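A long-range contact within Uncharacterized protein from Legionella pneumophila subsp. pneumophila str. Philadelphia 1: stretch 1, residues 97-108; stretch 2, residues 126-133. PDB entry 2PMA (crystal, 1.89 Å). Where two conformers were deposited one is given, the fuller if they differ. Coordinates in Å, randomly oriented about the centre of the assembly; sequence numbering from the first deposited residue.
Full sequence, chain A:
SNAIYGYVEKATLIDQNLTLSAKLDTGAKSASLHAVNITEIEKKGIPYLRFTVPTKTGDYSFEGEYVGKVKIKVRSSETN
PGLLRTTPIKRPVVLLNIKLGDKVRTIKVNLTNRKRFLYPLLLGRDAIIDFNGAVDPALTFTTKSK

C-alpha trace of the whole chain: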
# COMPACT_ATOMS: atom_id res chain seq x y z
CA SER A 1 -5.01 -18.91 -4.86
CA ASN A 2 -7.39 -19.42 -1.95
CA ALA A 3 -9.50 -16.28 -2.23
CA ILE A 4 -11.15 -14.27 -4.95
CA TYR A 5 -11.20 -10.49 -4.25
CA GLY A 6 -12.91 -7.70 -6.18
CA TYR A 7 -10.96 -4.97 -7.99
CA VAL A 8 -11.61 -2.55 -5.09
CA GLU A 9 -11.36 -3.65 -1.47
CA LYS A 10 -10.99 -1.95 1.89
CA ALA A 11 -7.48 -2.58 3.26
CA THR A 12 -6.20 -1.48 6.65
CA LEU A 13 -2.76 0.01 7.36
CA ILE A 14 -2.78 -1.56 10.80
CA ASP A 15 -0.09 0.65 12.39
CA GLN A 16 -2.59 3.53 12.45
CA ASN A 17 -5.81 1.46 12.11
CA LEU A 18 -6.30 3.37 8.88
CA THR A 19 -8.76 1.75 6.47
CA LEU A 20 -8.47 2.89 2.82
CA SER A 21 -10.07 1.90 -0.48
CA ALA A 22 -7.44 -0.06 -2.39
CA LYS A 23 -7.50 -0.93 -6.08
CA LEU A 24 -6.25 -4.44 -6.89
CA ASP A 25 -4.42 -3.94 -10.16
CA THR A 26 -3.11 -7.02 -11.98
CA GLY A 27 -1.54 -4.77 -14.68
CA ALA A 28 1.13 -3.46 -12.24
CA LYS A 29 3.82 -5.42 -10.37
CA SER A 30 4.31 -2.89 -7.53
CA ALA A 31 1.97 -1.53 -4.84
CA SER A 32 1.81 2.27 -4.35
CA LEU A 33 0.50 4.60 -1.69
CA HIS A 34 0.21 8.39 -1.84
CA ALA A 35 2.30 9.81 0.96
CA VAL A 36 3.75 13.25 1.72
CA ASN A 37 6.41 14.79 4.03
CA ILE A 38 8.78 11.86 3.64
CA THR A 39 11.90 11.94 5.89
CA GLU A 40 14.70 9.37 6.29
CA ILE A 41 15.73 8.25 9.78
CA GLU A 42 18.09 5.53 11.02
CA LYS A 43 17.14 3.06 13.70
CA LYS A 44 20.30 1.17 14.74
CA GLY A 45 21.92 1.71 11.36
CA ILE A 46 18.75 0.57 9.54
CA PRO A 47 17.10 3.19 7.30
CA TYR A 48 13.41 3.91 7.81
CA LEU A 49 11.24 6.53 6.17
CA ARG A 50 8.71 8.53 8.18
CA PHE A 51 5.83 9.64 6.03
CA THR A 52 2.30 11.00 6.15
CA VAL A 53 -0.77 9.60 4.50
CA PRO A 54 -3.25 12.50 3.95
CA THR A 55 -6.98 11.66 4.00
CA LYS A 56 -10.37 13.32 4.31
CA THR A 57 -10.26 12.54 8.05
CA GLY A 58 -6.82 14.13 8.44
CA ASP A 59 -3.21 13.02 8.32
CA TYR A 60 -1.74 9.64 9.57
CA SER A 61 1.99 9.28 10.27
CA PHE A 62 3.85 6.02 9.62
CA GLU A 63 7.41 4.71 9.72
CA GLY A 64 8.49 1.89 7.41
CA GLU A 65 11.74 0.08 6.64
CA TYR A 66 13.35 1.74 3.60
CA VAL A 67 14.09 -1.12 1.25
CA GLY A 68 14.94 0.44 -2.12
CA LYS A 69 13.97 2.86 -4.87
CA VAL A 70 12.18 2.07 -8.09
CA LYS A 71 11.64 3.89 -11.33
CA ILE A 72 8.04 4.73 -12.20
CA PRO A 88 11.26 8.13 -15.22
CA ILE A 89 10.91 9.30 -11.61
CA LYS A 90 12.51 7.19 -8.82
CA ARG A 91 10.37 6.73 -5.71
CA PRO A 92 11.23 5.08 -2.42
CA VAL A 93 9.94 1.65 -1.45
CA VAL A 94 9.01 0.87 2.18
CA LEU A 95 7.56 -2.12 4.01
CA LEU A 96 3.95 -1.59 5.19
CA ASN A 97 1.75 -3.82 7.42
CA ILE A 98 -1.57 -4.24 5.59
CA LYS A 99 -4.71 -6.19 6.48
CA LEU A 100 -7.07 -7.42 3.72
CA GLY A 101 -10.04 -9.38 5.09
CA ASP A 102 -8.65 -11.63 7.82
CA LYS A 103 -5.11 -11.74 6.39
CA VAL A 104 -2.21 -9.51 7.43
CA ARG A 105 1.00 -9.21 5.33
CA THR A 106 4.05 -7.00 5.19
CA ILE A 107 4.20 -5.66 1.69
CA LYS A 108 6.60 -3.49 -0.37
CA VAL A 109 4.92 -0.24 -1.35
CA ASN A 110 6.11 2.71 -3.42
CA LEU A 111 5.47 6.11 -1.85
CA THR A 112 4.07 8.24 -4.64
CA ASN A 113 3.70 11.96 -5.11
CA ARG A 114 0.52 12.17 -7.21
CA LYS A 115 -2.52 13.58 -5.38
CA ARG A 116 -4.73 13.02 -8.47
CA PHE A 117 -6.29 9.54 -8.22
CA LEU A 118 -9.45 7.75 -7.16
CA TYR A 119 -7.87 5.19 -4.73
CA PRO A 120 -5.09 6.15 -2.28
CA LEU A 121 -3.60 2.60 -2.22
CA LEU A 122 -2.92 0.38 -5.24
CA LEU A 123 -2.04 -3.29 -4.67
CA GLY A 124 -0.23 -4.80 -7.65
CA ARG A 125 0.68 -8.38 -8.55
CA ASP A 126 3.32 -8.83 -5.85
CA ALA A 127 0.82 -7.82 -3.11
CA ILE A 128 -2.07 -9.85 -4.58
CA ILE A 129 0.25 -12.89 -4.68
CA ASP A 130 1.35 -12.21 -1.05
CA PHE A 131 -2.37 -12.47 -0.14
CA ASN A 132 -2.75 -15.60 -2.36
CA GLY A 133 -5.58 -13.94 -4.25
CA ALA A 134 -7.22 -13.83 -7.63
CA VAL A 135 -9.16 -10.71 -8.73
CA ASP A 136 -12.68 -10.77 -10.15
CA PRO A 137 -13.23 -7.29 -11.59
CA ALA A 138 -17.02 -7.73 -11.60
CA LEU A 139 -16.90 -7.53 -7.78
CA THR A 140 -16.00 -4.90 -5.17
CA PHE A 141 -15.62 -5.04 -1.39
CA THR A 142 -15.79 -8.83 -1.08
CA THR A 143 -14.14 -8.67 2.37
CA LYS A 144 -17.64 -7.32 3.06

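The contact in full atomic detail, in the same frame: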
# COMPACT_ATOMS: atom_id res chain seq x y z
N ASN A 97 2.62 -2.75 6.87
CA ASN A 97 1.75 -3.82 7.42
C ASN A 97 0.32 -3.54 7.00
O ASN A 97 -0.25 -2.49 7.33
CB ASN A 97 1.86 -3.86 8.97
CG ASN A 97 3.29 -3.90 9.45
OD1 ASN A 97 4.09 -4.63 8.89
ND2 ASN A 97 3.63 -3.12 10.51
N ILE A 98 -0.25 -4.46 6.22
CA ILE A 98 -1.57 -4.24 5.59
C ILE A 98 -2.48 -5.45 5.84
O ILE A 98 -2.07 -6.60 5.65
CB ILE A 98 -1.46 -4.07 4.07
CG1 ILE A 98 -0.63 -2.82 3.76
CG2 ILE A 98 -2.85 -3.93 3.41
CD1 ILE A 98 -0.32 -2.64 2.31
N LYS A 99 -3.72 -5.16 6.25
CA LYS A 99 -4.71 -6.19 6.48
C LYS A 99 -5.76 -6.14 5.36
O LYS A 99 -6.25 -5.07 5.00
CB LYS A 99 -5.35 -6.00 7.86
CG LYS A 99 -6.48 -6.97 8.21
CD LYS A 99 -6.97 -6.69 9.60
CE LYS A 99 -7.70 -7.89 10.19
NZ LYS A 99 -9.03 -8.04 9.55
N LEU A 100 -6.05 -7.29 4.77
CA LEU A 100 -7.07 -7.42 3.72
C LEU A 100 -7.93 -8.61 4.15
O LEU A 100 -7.43 -9.74 4.21
CB LEU A 100 -6.41 -7.69 2.36
CG LEU A 100 -7.33 -8.01 1.17
CD1 LEU A 100 -8.18 -6.80 0.86
CD2 LEU A 100 -6.46 -8.37 -0.06
N GLY A 101 -9.19 -8.34 4.50
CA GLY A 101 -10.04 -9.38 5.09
C GLY A 101 -9.40 -9.82 6.40
O GLY A 101 -9.02 -8.97 7.21
N ASP A 102 -9.25 -11.13 6.59
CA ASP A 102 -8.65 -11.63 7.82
C ASP A 102 -7.14 -11.87 7.71
O ASP A 102 -6.55 -12.52 8.58
CB ASP A 102 -9.34 -12.94 8.25
CG ASP A 102 -10.79 -12.73 8.63
OD1 ASP A 102 -11.07 -11.79 9.42
OD2 ASP A 102 -11.65 -13.48 8.12
N LYS A 103 -6.51 -11.41 6.64
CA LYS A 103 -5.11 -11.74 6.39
C LYS A 103 -4.28 -10.48 6.61
O LYS A 103 -4.68 -9.41 6.15
CB LYS A 103 -4.93 -12.18 4.91
CG LYS A 103 -5.57 -13.51 4.55
CD LYS A 103 -5.35 -13.80 3.04
CE LYS A 103 -6.03 -15.08 2.60
NZ LYS A 103 -5.96 -15.17 1.09
N VAL A 104 -3.15 -10.61 7.29
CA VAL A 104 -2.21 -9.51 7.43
C VAL A 104 -0.88 -9.89 6.76
O VAL A 104 -0.40 -11.02 6.93
CB VAL A 104 -1.97 -9.19 8.92
CG1 VAL A 104 -0.94 -8.03 9.09
CG2 VAL A 104 -3.30 -8.84 9.63
N ARG A 105 -0.30 -8.96 5.99
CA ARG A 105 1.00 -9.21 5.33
C ARG A 105 1.86 -7.95 5.41
O ARG A 105 1.35 -6.87 5.60
CB ARG A 105 0.82 -9.58 3.85
CG ARG A 105 0.02 -10.87 3.56
CD ARG A 105 0.80 -12.16 3.93
NE ARG A 105 0.00 -13.33 3.55
CZ ARG A 105 -0.93 -13.91 4.30
NH1 ARG A 105 -1.19 -13.45 5.52
NH2 ARG A 105 -1.60 -14.96 3.83
N THR A 106 3.16 -8.13 5.27
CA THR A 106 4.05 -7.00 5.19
C THR A 106 4.45 -6.95 3.72
O THR A 106 4.90 -7.95 3.14
CB THR A 106 5.17 -7.11 6.22
OG1 THR A 106 4.56 -7.24 7.53
CG2 THR A 106 6.08 -5.87 6.21
N ILE A 107 4.19 -5.80 3.12
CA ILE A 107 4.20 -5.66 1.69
C ILE A 107 5.06 -4.45 1.30
O ILE A 107 5.03 -3.41 1.98
CB ILE A 107 2.72 -5.54 1.21
CG1 ILE A 107 2.12 -6.96 1.04
CG2 ILE A 107 2.61 -4.68 -0.05
CD1 ILE A 107 0.71 -6.99 0.61
N LYS A 108 5.82 -4.60 0.21
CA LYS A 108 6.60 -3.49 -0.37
C LYS A 108 5.67 -2.52 -1.11
O LYS A 108 4.84 -2.93 -1.98
CB LYS A 108 7.64 -4.03 -1.36
CG LYS A 108 8.76 -4.81 -0.68
CD LYS A 108 9.80 -5.28 -1.73
CE LYS A 108 10.94 -6.04 -1.03
NZ LYS A 108 12.07 -6.45 -1.98
N ASP A 126 2.55 -8.30 -6.97
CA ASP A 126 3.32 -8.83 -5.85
C ASP A 126 2.44 -8.92 -4.59
O ASP A 126 2.52 -9.92 -3.88
CB ASP A 126 4.57 -7.98 -5.57
CG ASP A 126 5.66 -8.16 -6.64
OD1 ASP A 126 5.56 -9.09 -7.46
OD2 ASP A 126 6.62 -7.37 -6.64
N ALA A 127 1.68 -7.86 -4.30
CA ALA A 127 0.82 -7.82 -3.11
C ALA A 127 -0.31 -8.85 -3.23
O ALA A 127 -0.61 -9.54 -2.29
CB ALA A 127 0.21 -6.41 -2.90
N ILE A 128 -0.94 -8.91 -4.40
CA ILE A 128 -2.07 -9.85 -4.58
C ILE A 128 -1.56 -11.28 -4.36
O ILE A 128 -2.23 -12.12 -3.72
CB ILE A 128 -2.70 -9.69 -5.97
CG1 ILE A 128 -3.32 -8.28 -6.09
CG2 ILE A 128 -3.83 -10.73 -6.18
CD1 ILE A 128 -3.56 -7.80 -7.53
N ILE A 129 -0.36 -11.57 -4.88
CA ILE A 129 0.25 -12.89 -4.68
C ILE A 129 0.56 -13.13 -3.19
O ILE A 129 0.30 -14.23 -2.68
CB ILE A 129 1.48 -13.09 -5.58
CG1 ILE A 129 1.02 -13.13 -7.05
CG2 ILE A 129 2.23 -14.40 -5.25
CD1 ILE A 129 2.16 -12.85 -8.08
N ASP A 130 1.09 -12.10 -2.50
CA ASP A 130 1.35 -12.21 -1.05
C ASP A 130 0.08 -12.62 -0.29
O ASP A 130 0.14 -13.44 0.66
CB ASP A 130 1.83 -10.88 -0.45
CG ASP A 130 3.22 -10.49 -0.92
OD1 ASP A 130 3.99 -11.37 -1.34
OD2 ASP A 130 3.52 -9.26 -0.83
N PHE A 131 -1.06 -12.09 -0.72
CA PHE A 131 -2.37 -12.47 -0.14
C PHE A 131 -3.00 -13.72 -0.77
O PHE A 131 -4.13 -14.08 -0.42
CB PHE A 131 -3.35 -11.28 -0.25
CG PHE A 131 -3.06 -10.18 0.74
CD1 PHE A 131 -3.37 -10.36 2.09
CD2 PHE A 131 -2.47 -8.99 0.32
CE1 PHE A 131 -3.09 -9.32 3.03
CE2 PHE A 131 -2.20 -7.95 1.24
CZ PHE A 131 -2.50 -8.11 2.58
N ASN A 132 -2.28 -14.38 -1.67
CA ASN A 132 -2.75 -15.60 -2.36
C ASN A 132 -4.11 -15.43 -3.03
O ASN A 132 -4.98 -16.32 -2.97
CB ASN A 132 -2.72 -16.79 -1.39
CG ASN A 132 -2.64 -18.13 -2.10
OD1 ASN A 132 -2.27 -18.22 -3.28
ND2 ASN A 132 -2.97 -19.21 -1.38
N GLY A 133 -4.30 -14.27 -3.66
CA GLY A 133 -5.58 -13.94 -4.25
C GLY A 133 -5.65 -13.99 -5.76
O GLY A 133 -4.61 -13.98 -6.44
O HOH W 1 5.38 -7.04 -1.76

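Two hydrogen bonds tie the side chains of the hairpin to the C-terminal end of the helix. Lys103 NZ donates to Phe131 O at 2.6 Å. Arg105 NE donates to Asp130 O at 2.9 Å. Both acceptors are backbone carbonyls at the end of the helix, where no further turn follows to use them. The helix stops in a Schellman motif: Asn132 has positive phi, Asn132 N bonds back to Ile129 O at 2.8 Å, and Gly133 N bonds to Ile128 O at 3.0 Å. Two cationic side chains therefore meet the negative end of the helix dipole.

A water adds a third polar link. It accepts from Lys108 N at 3.2 Å and donates to Asp130 OD2 at 3.0 Å. Arg105 is also steadied within its own strand, since Arg105 NH1 donates to Val104 O at 2.9 Å.

Stretch 1 is a beta hairpin. Strands 97-100 and 103-108 pair through backbone bonds between Ile98 and Arg105 and between Leu100 and Lys103. A type II' turn joins them, with Gly101 at positive phi. Strand 103-108 runs nearly antiparallel to helix 126-130, at 165°, with the axes 8.8 Å apart at closest approach.

Ile98, Leu100, Lys103, Arg105 and Ile107 point toward the helix segment. Lys99, Val104 and Thr106 point away, as strand alternation requires.

Phe131 is the centre of the packing. Its ring lies between two CH-pi contacts: Leu100 CB is 4.0 Å from the ring centroid over one face, and Arg105 CG is 3.8 Å from it over the opposite face. Arg105 thus serves both ways, through a polar NE and an aliphatic CG. Ile98 O approaches the ring edge, 3.4 Å from Phe131 CZ. Ile107 CD1 lies a tight 3.1 Å from Phe131 CE2 and 3.6 Å from Ala127 CB, extending the apolar contact along the helix.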